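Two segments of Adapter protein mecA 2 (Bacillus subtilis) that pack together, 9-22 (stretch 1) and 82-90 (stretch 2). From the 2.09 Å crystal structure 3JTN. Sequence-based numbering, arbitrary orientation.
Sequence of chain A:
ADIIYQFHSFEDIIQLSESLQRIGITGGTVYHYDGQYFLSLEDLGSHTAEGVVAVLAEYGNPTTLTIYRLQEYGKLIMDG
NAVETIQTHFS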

# COMPACT_ATOMS: atom_id res chain seq x y z
N SER A 9 -2.38 -0.72 -11.38
CA SER A 9 -0.99 -0.56 -11.78
C SER A 9 -0.17 0.06 -10.66
O SER A 9 -0.72 0.63 -9.72
N PHE A 10 1.16 -0.06 -10.76
CA PHE A 10 2.04 0.53 -9.76
C PHE A 10 1.86 2.05 -9.68
O PHE A 10 2.15 2.66 -8.66
N GLU A 11 1.38 2.65 -10.76
CA GLU A 11 1.13 4.08 -10.76
C GLU A 11 0.04 4.48 -9.77
O GLU A 11 0.09 5.57 -9.19
N ASP A 12 -0.95 3.61 -9.56
CA ASP A 12 -2.00 3.91 -8.59
C ASP A 12 -1.38 3.94 -7.20
O ASP A 12 -1.87 4.63 -6.31
N ILE A 13 -0.29 3.20 -7.02
CA ILE A 13 0.42 3.22 -5.75
C ILE A 13 1.26 4.48 -5.67
O ILE A 13 1.41 5.05 -4.60
N ILE A 14 1.80 4.94 -6.80
CA ILE A 14 2.60 6.16 -6.76
C ILE A 14 1.69 7.33 -6.41
O ILE A 14 2.01 8.15 -5.54
N GLN A 15 0.55 7.37 -7.06
CA GLN A 15 -0.44 8.40 -6.84
C GLN A 15 -0.99 8.33 -5.40
O GLN A 15 -1.01 9.32 -4.67
N LEU A 16 -1.43 7.15 -5.01
CA LEU A 16 -1.81 6.92 -3.62
C LEU A 16 -0.78 7.49 -2.66
O LEU A 16 -1.13 8.12 -1.67
N SER A 17 0.49 7.25 -2.95
CA SER A 17 1.56 7.67 -2.05
C SER A 17 1.50 9.13 -1.69
O SER A 17 1.84 9.52 -0.57
N GLU A 18 1.07 9.95 -2.64
CA GLU A 18 0.94 11.37 -2.38
C GLU A 18 -0.11 11.61 -1.31
O GLU A 18 0.06 12.46 -0.43
N SER A 19 -1.20 10.86 -1.37
CA SER A 19 -2.28 11.05 -0.42
C SER A 19 -1.83 10.51 0.93
O SER A 19 -2.00 11.17 1.95
N LEU A 20 -1.22 9.32 0.94
CA LEU A 20 -0.75 8.73 2.20
C LEU A 20 0.27 9.63 2.90
O LEU A 20 0.20 9.83 4.11
N GLN A 21 1.22 10.16 2.14
CA GLN A 21 2.17 11.13 2.68
C GLN A 21 1.44 12.37 3.20
O GLN A 21 1.81 12.94 4.22
N ARG A 22 0.41 12.80 2.48
CA ARG A 22 -0.39 13.93 2.92
C ARG A 22 -0.91 13.65 4.33
O ARG A 22 -0.86 14.52 5.20
N ALA A 82 7.42 2.10 1.70
CA ALA A 82 6.82 2.30 0.38
C ALA A 82 6.53 3.76 0.04
O ALA A 82 6.99 4.26 -0.99
N VAL A 83 5.76 4.43 0.89
CA VAL A 83 5.31 5.78 0.57
C VAL A 83 6.48 6.74 0.53
O VAL A 83 6.53 7.63 -0.32
N GLU A 84 7.43 6.57 1.44
CA GLU A 84 8.51 7.52 1.52
C GLU A 84 9.51 7.27 0.40
O GLU A 84 10.11 8.20 -0.11
N THR A 85 9.68 6.01 0.03
CA THR A 85 10.51 5.64 -1.10
C THR A 85 9.95 6.24 -2.38
O THR A 85 10.67 6.80 -3.19
N ILE A 86 8.64 6.10 -2.57
CA ILE A 86 7.97 6.66 -3.73
C ILE A 86 8.01 8.18 -3.72
O ILE A 86 8.43 8.80 -4.69
N GLN A 87 7.56 8.77 -2.62
CA GLN A 87 7.48 10.23 -2.54
C GLN A 87 8.85 10.84 -2.68
O GLN A 87 8.98 11.99 -3.09
N THR A 88 9.87 10.07 -2.34
CA THR A 88 11.23 10.59 -2.37
C THR A 88 11.79 10.55 -3.79
O THR A 88 12.96 10.85 -4.02
N HIS A 89 10.93 10.19 -4.75
CA HIS A 89 11.32 10.15 -6.16
C HIS A 89 10.31 10.90 -7.02
O HIS A 89 10.68 11.59 -7.97
N PHE A 90 9.03 10.77 -6.67
CA PHE A 90 7.94 11.33 -7.45
C PHE A 90 7.36 12.57 -6.76
O PHE A 90 7.90 13.04 -5.76

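The helix of stretch 1 and the short helix of stretch 2 cross steeply, their axes 9.0 Å apart at closest approach and their N-to-C directions 105° apart. The backbones come nearest at Ser-17 and Val-83, whose CA atoms are 4.9 Å apart. Three residues of stretch 2, Gln-87, Ile-86 and Val-83, cover the most surface, and all three point toward stretch 1.

Ile-86 (chi1 m, chi2 t) acts as a knob in a hole formed by Phe-10, Ile-13, Ile-14 and Ser-17. Its CD1 lies 3.7 Å from Ile-13 CG2 and 3.8 Å from Phe-10 CZ, while its CG2 rests 3.9 Å from Ile-14 CG1. Ser-17, in the m rotamer, turns its hydroxyl back along its own helix, where OG donates a hydrogen bond to Ile-13 O at 2.6 Å. Ser-17 OG also lies 3.1 Å from Ile-86 CD1, a tight approach at the side of the hole.

One turn earlier, Val-83 (chi1 t) packs its CG1 3.4 Å from the carbonyl Ser-17 O and 3.9 Å from Gln-21 CB. Its CG2 meets Leu-20 CD1 at 3.5 Å, extending the apolar seam.

Gln-87, with chi1 and chi2 both m, reaches to Ser-17 and Glu-18. Gln-87 OE1 approaches Ser-17 CB to 3.2 Å, and Gln-87 NE2 donates a weak hydrogen bond to Glu-18 OE2 at 2.8 Å. Although the CA-to-CB bond of Glu-18 points away, its t, p conformation brings the carboxylate back to this partner.

The CA-to-CB bond of Phe-90 (chi1 m) points toward stretch 1, and Ile-14 CG1 sits over one face of its ring, 4.0 Å from the centroid, in a CH-pi contact.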

# COMPACT_ATOMS: atom_id res chain seq x y z
CB SER A 9 -0.88 0.31 -13.04
OG SER A 9 -1.53 1.55 -12.84
CB PHE A 10 3.51 0.19 -10.05
CG PHE A 10 4.45 0.68 -8.99
CD1 PHE A 10 4.68 -0.07 -7.85
CD2 PHE A 10 5.06 1.92 -9.11
CE1 PHE A 10 5.53 0.39 -6.86
CE2 PHE A 10 5.91 2.38 -8.12
CZ PHE A 10 6.14 1.62 -7.00
CB GLU A 11 0.79 4.59 -12.17
CG GLU A 11 2.01 4.84 -13.03
CD GLU A 11 1.65 5.35 -14.41
OE1 GLU A 11 0.51 5.12 -14.86
OE2 GLU A 11 2.52 5.98 -15.06
CB ASP A 12 -3.13 2.89 -8.67
CG ASP A 12 -3.95 3.02 -9.96
OD1 ASP A 12 -4.38 4.15 -10.28
OD2 ASP A 12 -4.17 1.99 -10.65
CB ILE A 13 1.30 1.97 -5.53
CG1 ILE A 13 0.44 0.70 -5.54
CG2 ILE A 13 2.05 2.04 -4.20
CD1 ILE A 13 1.22 -0.57 -5.14
CB ILE A 14 3.33 6.42 -8.08
CG1 ILE A 14 4.56 5.51 -8.17
CG2 ILE A 14 3.76 7.87 -8.17
CD1 ILE A 14 5.10 5.36 -9.56
CB GLN A 15 -1.57 8.19 -7.84
CG GLN A 15 -1.20 8.66 -9.25
CD GLN A 15 -2.21 8.23 -10.30
OE1 GLN A 15 -2.88 7.20 -10.16
NE2 GLN A 15 -2.31 9.00 -11.38
CB LEU A 16 -1.94 5.41 -3.39
CG LEU A 16 -1.97 4.96 -1.94
CD1 LEU A 16 -3.23 5.45 -1.26
CD2 LEU A 16 -1.91 3.45 -1.91
CB SER A 17 2.91 7.38 -2.69
OG SER A 17 3.05 5.99 -2.87
CB GLU A 18 0.56 12.13 -3.66
CG GLU A 18 0.33 13.62 -3.45
CD GLU A 18 1.39 14.27 -2.57
OE1 GLU A 18 1.05 14.79 -1.49
OE2 GLU A 18 2.58 14.25 -2.97
CB SER A 19 -3.55 10.34 -0.89
OG SER A 19 -4.08 10.98 -2.03
CB LEU A 20 -0.18 7.33 1.97
CG LEU A 20 -1.12 6.26 1.42
CD1 LEU A 20 -0.49 4.90 1.56
CD2 LEU A 20 -2.46 6.31 2.12
CB GLN A 21 3.19 11.53 1.62
CG GLN A 21 4.13 12.62 2.06
CD GLN A 21 5.07 13.06 0.96
OE1 GLN A 21 6.23 12.64 0.92
NE2 GLN A 21 4.57 13.89 0.05
CB ARG A 22 -1.57 14.17 1.97
CG ARG A 22 -1.94 15.63 1.79
CD ARG A 22 -3.46 15.83 1.70
NE ARG A 22 -3.94 16.12 3.04
CZ ARG A 22 -4.90 15.47 3.69
NH1 ARG A 22 -5.58 14.48 3.11
NH2 ARG A 22 -5.19 15.85 4.92
CB ALA A 82 5.54 1.50 0.28
CB VAL A 83 4.29 6.31 1.57
CG1 VAL A 83 4.08 7.79 1.33
CG2 VAL A 83 2.97 5.55 1.46
CB GLU A 84 9.19 7.49 2.88
CG GLU A 84 10.42 6.64 2.94
CD GLU A 84 11.53 7.33 3.70
OE1 GLU A 84 12.24 8.14 3.08
OE2 GLU A 84 11.68 7.06 4.91
CB THR A 85 10.57 4.13 -1.28
OG1 THR A 85 11.33 3.56 -0.21
CG2 THR A 85 11.21 3.77 -2.62
CB ILE A 86 6.53 6.19 -3.79
CG1 ILE A 86 6.48 4.71 -4.16
CG2 ILE A 86 5.75 7.01 -4.80
CD1 ILE A 86 5.08 4.16 -4.32
CB GLN A 87 6.84 10.69 -1.24
CG GLN A 87 5.38 10.38 -1.17
CD GLN A 87 4.63 10.99 -2.32
OE1 GLN A 87 4.17 10.28 -3.22
NE2 GLN A 87 4.50 12.31 -2.32
CB THR A 88 12.15 9.82 -1.40
OG1 THR A 88 13.19 10.69 -0.93
CG2 THR A 88 12.75 8.60 -2.07
CB HIS A 89 11.40 8.69 -6.66
CG HIS A 89 12.58 7.94 -6.12
ND1 HIS A 89 13.83 8.01 -6.68
CD2 HIS A 89 12.68 7.08 -5.08
CE1 HIS A 89 14.66 7.24 -6.00
NE2 HIS A 89 13.99 6.66 -5.02
CB PHE A 90 6.85 10.28 -7.64
CG PHE A 90 7.33 9.03 -8.31
CD1 PHE A 90 6.92 8.72 -9.61
CD2 PHE A 90 8.19 8.16 -7.65
CE1 PHE A 90 7.36 7.56 -10.23
CE2 PHE A 90 8.63 7.00 -8.26
CZ PHE A 90 8.22 6.70 -9.55